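Local coordinates for proteasome accessory factor B/C (PafBC) (Paenarthrobacter aurescens, PDB 6SJ9), which regulates transcription in the bacterial DNA damage response, probably binding DNA through winged helix-turn-helix domains and sensing a signal through WYL domains, at residues Val588-Thr593 with Val620-Ala625; Leu628-Ser633 with Arg652-Ala657. All blocks are in the same frame, centred on the assembly; numbering follows the deposited sequence.

Interaction 1: residues Val588-Thr593 with Val620-Ala625; sequences VCLELT and VRFGDA
The carbonyl oxygen of V588 accepts a hydrogen bond of 2.8 Å from V620 N, and V588 N returns one of 2.9 Å to V620 O, which makes the two valines an antiparallel hydrogen-bonded pair. They join the two central strands, 586-592 and 616-622, of the four-stranded antiparallel sheet in the WCX domain. The strand order 2-3-1-4 and the helices between strands mark this sheet as ferredoxin-like. Both valines turn their side chains to the same face, where L590 and F622 join them, and this is the face that helix 627-634 covers with L628 and F631. The contact therefore illustrates how a backbone pair lays down a hydrophobic floor beneath a helix. V620 CG1 lies anti to the carbonyl carbon (chi1 -57°), and CG2 takes the place between the backbone N and the carbonyl carbon. From there CG2 meets L590 CD1 at 3.8 Å, the two side chains crossing at about a right angle. The ring of F622 is approached by two aliphatic tips. V588 CG2 comes obliquely to CD1 of the ring at 4.0 Å. Y603 and F631 also meet this ring, F631 edge to face. Past the strand, D624 OD2 caps the backbone N of G626 just before the turn into helix 627-634. On the other face of the sheet, R621 NE forms a salt bridge with D585 OD2. The longest of the three apolar contacts, L590 CD1 to F622 CE1 at 4.3 Å, comes in at the edge of the ring, near its plane.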
loop_
_atom_site.group_PDB
_atom_site.type_symbol
_atom_site.label_atom_id
_atom_site.label_comp_id
_atom_site.label_asym_id
_atom_site.label_seq_id
_atom_site.Cartn_x
_atom_site.Cartn_y
_atom_site.Cartn_z
ATOM N N VAL A 588 -14.962 -11.696 -11.078
ATOM C CA VAL A 588 -15.642 -10.620 -11.791
ATOM C C VAL A 588 -14.954 -10.442 -13.135
ATOM O O VAL A 588 -13.735 -10.593 -13.236
ATOM C CB VAL A 588 -15.629 -9.300 -10.998
ATOM C CG1 VAL A 588 -16.269 -8.203 -11.789
ATOM C CG2 VAL A 588 -16.311 -9.471 -9.646
ATOM N N CYS A 589 -15.732 -10.211 -14.178
ATOM C CA CYS A 589 -15.211 -9.903 -15.500
ATOM C C CYS A 589 -15.437 -8.420 -15.759
ATOM O O CYS A 589 -16.567 -7.943 -15.634
ATOM C CB CYS A 589 -15.899 -10.764 -16.559
ATOM S SG CYS A 589 -15.232 -10.487 -18.174
ATOM N N LEU A 590 -14.357 -7.689 -16.053
ATOM C CA LEU A 590 -14.345 -6.241 -16.238
ATOM C C LEU A 590 -14.048 -5.922 -17.687
ATOM O O LEU A 590 -13.346 -6.682 -18.356
ATOM C CB LEU A 590 -13.241 -5.553 -15.385
ATOM C CG LEU A 590 -13.222 -5.739 -13.886
ATOM C CD1 LEU A 590 -11.993 -5.063 -13.237
ATOM C CD2 LEU A 590 -14.509 -5.272 -13.260
ATOM N N GLU A 591 -14.537 -4.774 -18.157
ATOM C CA GLU A 591 -13.961 -4.108 -19.318
ATOM C C GLU A 591 -13.223 -2.858 -18.840
ATOM O O GLU A 591 -13.754 -2.083 -18.044
ATOM C CB GLU A 591 -14.997 -3.714 -20.362
ATOM C CG GLU A 591 -14.352 -2.993 -21.553
ATOM C CD GLU A 591 -15.334 -2.659 -22.663
ATOM O OE1 GLU A 591 -16.522 -3.009 -22.529
ATOM O OE2 GLU A 591 -14.926 -2.029 -23.656
ATOM N N LEU A 592 -12.002 -2.685 -19.321
ATOM C CA LEU A 592 -11.133 -1.565 -19.017
ATOM C C LEU A 592 -10.891 -0.752 -20.275
ATOM O O LEU A 592 -10.682 -1.318 -21.351
ATOM C CB LEU A 592 -9.782 -2.066 -18.460
ATOM C CG LEU A 592 -9.846 -2.982 -17.221
ATOM C CD1 LEU A 592 -8.493 -3.506 -16.838
ATOM C CD2 LEU A 592 -10.481 -2.282 -16.021
ATOM N N THR A 593 -10.895 0.569 -20.141
ATOM C CA THR A 593 -10.394 1.437 -21.201
ATOM C C THR A 593 -8.865 1.421 -21.239
ATOM O O THR A 593 -8.205 0.970 -20.303
ATOM C CB THR A 593 -10.863 2.864 -20.976
ATOM O OG1 THR A 593 -10.271 3.350 -19.760
ATOM C CG2 THR A 593 -12.414 2.941 -20.880
ATOM N N VAL A 620 -10.928 -10.720 -12.843
ATOM C CA VAL A 620 -10.192 -10.475 -11.606
ATOM C C VAL A 620 -10.964 -11.042 -10.415
ATOM O O VAL A 620 -12.195 -11.078 -10.413
ATOM C CB VAL A 620 -9.911 -8.955 -11.387
ATOM C CG1 VAL A 620 -9.145 -8.382 -12.566
ATOM C CG2 VAL A 620 -11.163 -8.206 -11.211
ATOM N N ARG A 621 -10.231 -11.386 -9.354
ATOM C CA ARG A 621 -10.806 -11.786 -8.077
ATOM C C ARG A 621 -10.799 -10.606 -7.111
ATOM O O ARG A 621 -9.736 -10.087 -6.780
ATOM C CB ARG A 621 -10.023 -12.954 -7.474
ATOM C CG ARG A 621 -10.046 -14.232 -8.319
ATOM C CD ARG A 621 -8.975 -15.254 -7.835
ATOM N NE ARG A 621 -9.203 -15.760 -6.466
ATOM C CZ ARG A 621 -9.769 -16.937 -6.172
ATOM N NH1 ARG A 621 -10.188 -17.748 -7.149
ATOM N NH2 ARG A 621 -9.919 -17.315 -4.903
ATOM N N PHE A 622 -11.980 -10.183 -6.663
ATOM C CA PHE A 622 -12.123 -9.152 -5.646
ATOM C C PHE A 622 -12.350 -9.813 -4.304
ATOM O O PHE A 622 -12.984 -10.881 -4.225
ATOM C CB PHE A 622 -13.286 -8.211 -5.951
ATOM C CG PHE A 622 -12.929 -7.156 -6.909
ATOM C CD1 PHE A 622 -13.168 -7.339 -8.267
ATOM C CD2 PHE A 622 -12.322 -5.994 -6.488
ATOM C CE1 PHE A 622 -12.813 -6.347 -9.175
ATOM C CE2 PHE A 622 -11.964 -5.004 -7.383
ATOM C CZ PHE A 622 -12.200 -5.173 -8.729
ATOM N N GLY A 623 -11.787 -9.189 -3.262
ATOM C CA GLY A 623 -11.830 -9.746 -1.922
ATOM C C GLY A 623 -13.226 -9.804 -1.346
ATOM O O GLY A 623 -13.519 -10.685 -0.527
ATOM N N ASP A 624 -14.096 -8.880 -1.762
ATOM C CA ASP A 624 -15.444 -8.788 -1.250
ATOM C C ASP A 624 -16.275 -8.078 -2.315
ATOM O O ASP A 624 -15.838 -7.075 -2.885
ATOM C CB ASP A 624 -15.491 -8.004 0.077
ATOM C CG ASP A 624 -16.904 -7.980 0.695
ATOM O OD1 ASP A 624 -17.196 -8.893 1.509
ATOM O OD2 ASP A 624 -17.729 -7.087 0.353
ATOM N N ALA A 625 -17.482 -8.597 -2.567
ATOM C CA ALA A 625 -18.333 -7.984 -3.582
ATOM C C ALA A 625 -18.724 -6.565 -3.209
ATOM O O ALA A 625 -19.047 -5.776 -4.102
ATOM C CB ALA A 625 -19.590 -8.827 -3.827
#

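Interaction 2: residues Leu628-Ser633 with Arg652-Ala657; sequences LPMFVS and RAWIDA
P629 and S633, one turn apart on helix 627-634, hold the indole of W654 from two directions. P629 CB lies over one face of the ring, 3.6 Å from the centroid of the five-membered ring, in a CH-pi contact. S633 OG sits at the edge, in the ring plane, and accepts a 3.0 Å hydrogen bond from W654 NE1 with an N-H...O angle of 158°. The six-membered part is met obliquely by CG of selenomethionine M630, 3.7 Å from CZ2. An alanine in place of W654 would probably leave S633 OG without its indole donor and open a gap beside P629 and M630. The helices joined here, 627-634 and 645-659, belong to the ferredoxin-like WCX domain; the axes of segments 628-633 and 652-657 come within 9.3 Å, crossing at -58°. Farther along the interface, V632 CG1 meets I655 CD1 at 3.9 Å. W654 CG is anti to the backbone N (chi1 168°), which starts the ring toward helix 627-634. In the next shell, the carbonyl of A293 also hydrogen-bonds S633 OG, and H298 meets the indole edge to face. R652 NE pairs with D656 OD1, while R652 NH1 forms salt bridges with D322 and D323.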
loop_
_atom_site.group_PDB
_atom_site.type_symbol
_atom_site.label_atom_id
_atom_site.label_comp_id
_atom_site.label_asym_id
_atom_site.label_seq_id
_atom_site.Cartn_x
_atom_site.Cartn_y
_atom_site.Cartn_z
ATOM N N LEU A 628 -16.801 -3.547 -4.808
ATOM C CA LEU A 628 -16.826 -3.369 -6.257
ATOM C C LEU A 628 -17.463 -2.051 -6.670
ATOM O O LEU A 628 -16.903 -1.373 -7.546
ATOM C CB LEU A 628 -17.521 -4.574 -6.896
ATOM C CG LEU A 628 -17.021 -4.861 -8.289
ATOM C CD1 LEU A 628 -15.548 -4.765 -8.230
ATOM C CD2 LEU A 628 -17.413 -6.258 -8.664
ATOM N N PRO A 629 -18.624 -1.647 -6.152
ATOM C CA PRO A 629 -19.210 -0.372 -6.633
ATOM C C PRO A 629 -18.324 0.856 -6.391
ATOM O O PRO A 629 -18.238 1.747 -7.251
ATOM C CB PRO A 629 -20.535 -0.292 -5.855
ATOM C CG PRO A 629 -20.871 -1.731 -5.556
ATOM C CD PRO A 629 -19.542 -2.366 -5.249
HETATM N N MSE A 630 -17.705 0.952 -5.228
HETATM C CA MSE A 630 -16.676 1.969 -4.957
HETATM C C MSE A 630 -15.534 1.948 -5.974
HETATM O O MSE A 630 -15.193 2.978 -6.526
HETATM C CB MSE A 630 -16.085 1.777 -3.574
HETATM C CG MSE A 630 -17.104 1.794 -2.458
HETATM SE SE MSE A 630 -16.173 1.773 -0.728
HETATM C CE MSE A 630 -15.004 0.214 -1.050
ATOM N N PHE A 631 -14.975 0.762 -6.225
ATOM C CA PHE A 631 -13.977 0.601 -7.280
ATOM C C PHE A 631 -14.463 1.194 -8.605
ATOM O O PHE A 631 -13.795 2.052 -9.198
ATOM C CB PHE A 631 -13.659 -0.886 -7.425
ATOM C CG PHE A 631 -12.661 -1.213 -8.519
ATOM C CD1 PHE A 631 -11.311 -0.943 -8.350
ATOM C CD2 PHE A 631 -13.078 -1.792 -9.719
ATOM C CE1 PHE A 631 -10.389 -1.249 -9.348
ATOM C CE2 PHE A 631 -12.163 -2.079 -10.719
ATOM C CZ PHE A 631 -10.814 -1.814 -10.527
ATOM N N VAL A 632 -15.690 0.834 -9.039
ATOM C CA VAL A 632 -16.134 1.269 -10.364
ATOM C C VAL A 632 -16.397 2.775 -10.363
ATOM O O VAL A 632 -16.068 3.486 -11.329
ATOM C CB VAL A 632 -17.387 0.485 -10.823
ATOM C CG1 VAL A 632 -17.936 1.056 -12.121
ATOM C CG2 VAL A 632 -17.114 -1.011 -10.959
ATOM N N SER A 633 -17.042 3.289 -9.313
ATOM C CA SER A 633 -17.315 4.722 -9.337
ATOM C C SER A 633 -16.034 5.518 -9.141
ATOM O O SER A 633 -15.844 6.547 -9.788
ATOM C CB SER A 633 -18.370 5.114 -8.287
ATOM O OG SER A 633 -17.913 4.928 -6.951
ATOM N N ARG A 652 -24.405 -0.342 -10.877
ATOM C CA ARG A 652 -25.111 0.738 -11.561
ATOM C C ARG A 652 -26.050 1.485 -10.621
ATOM O O ARG A 652 -26.249 2.697 -10.773
ATOM C CB ARG A 652 -25.888 0.197 -12.780
ATOM C CG ARG A 652 -26.691 1.279 -13.564
ATOM C CD ARG A 652 -25.772 2.437 -13.948
ATOM N NE ARG A 652 -26.395 3.461 -14.775
ATOM C CZ ARG A 652 -26.531 3.377 -16.097
ATOM N NH1 ARG A 652 -26.072 2.302 -16.730
ATOM N NH2 ARG A 652 -27.120 4.362 -16.782
ATOM N N ALA A 653 -26.646 0.789 -9.654
ATOM C CA ALA A 653 -27.526 1.468 -8.705
ATOM C C ALA A 653 -26.734 2.390 -7.767
ATOM O O ALA A 653 -27.182 3.510 -7.447
ATOM C CB ALA A 653 -28.336 0.426 -7.927
ATOM N N TRP A 654 -25.542 1.941 -7.338
ATOM C CA TRP A 654 -24.652 2.796 -6.551
ATOM C C TRP A 654 -24.335 4.075 -7.316
ATOM O O TRP A 654 -24.555 5.186 -6.806
ATOM C CB TRP A 654 -23.398 1.993 -6.213
ATOM C CG TRP A 654 -22.208 2.703 -5.647
ATOM C CD1 TRP A 654 -21.140 3.181 -6.336
ATOM C CD2 TRP A 654 -21.916 2.902 -4.261
ATOM N NE1 TRP A 654 -20.210 3.709 -5.466
ATOM C CE2 TRP A 654 -20.665 3.546 -4.186
ATOM C CE3 TRP A 654 -22.612 2.638 -3.078
ATOM C CZ2 TRP A 654 -20.092 3.924 -2.978
ATOM C CZ3 TRP A 654 -22.047 3.005 -1.886
ATOM C CH2 TRP A 654 -20.785 3.641 -1.840
ATOM N N ILE A 655 -23.922 3.933 -8.585
ATOM C CA ILE A 655 -23.613 5.099 -9.420
ATOM C C ILE A 655 -24.860 5.966 -9.612
ATOM O O ILE A 655 -24.812 7.198 -9.485
ATOM C CB ILE A 655 -23.038 4.655 -10.780
ATOM C CG1 ILE A 655 -21.687 3.944 -10.612
ATOM C CG2 ILE A 655 -22.904 5.851 -11.713
ATOM C CD1 ILE A 655 -21.235 3.159 -11.828
ATOM N N ASP A 656 -25.995 5.340 -9.956
ATOM C CA ASP A 656 -27.211 6.124 -10.169
ATOM C C ASP A 656 -27.617 6.851 -8.901
ATOM O O ASP A 656 -27.930 8.045 -8.935
ATOM C CB ASP A 656 -28.362 5.249 -10.679
ATOM C CG ASP A 656 -28.171 4.819 -12.122
ATOM O OD1 ASP A 656 -27.227 5.344 -12.763
ATOM O OD2 ASP A 656 -28.960 3.966 -12.604
ATOM N N ALA A 657 -27.593 6.153 -7.764
ATOM C CA ALA A 657 -27.906 6.826 -6.507
ATOM C C ALA A 657 -26.952 8.008 -6.262
ATOM O O ALA A 657 -27.375 9.083 -5.822
ATOM C CB ALA A 657 -27.843 5.805 -5.363
#

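Interactions 1 and 2 are two layers of one WCX domain, their centres 13 Å apart. They follow each other in the chain: strand 616-622 closes interaction 1, and a short turn leads into helix 627-634, which opens interaction 2. That helix serves both, for it lies between the sheet's side chains (V588, L590 and F622) and helix 645-659. The layers touch directly where L628 CD2 packs on V588 CG2 at 3.5 Å and L628 CD1 on F622 CE1 at 3.3 Å. On the far side of interaction 2, A318 and A319 of helix 305-323 pack on I655, bringing the preceding WCX domain against this one.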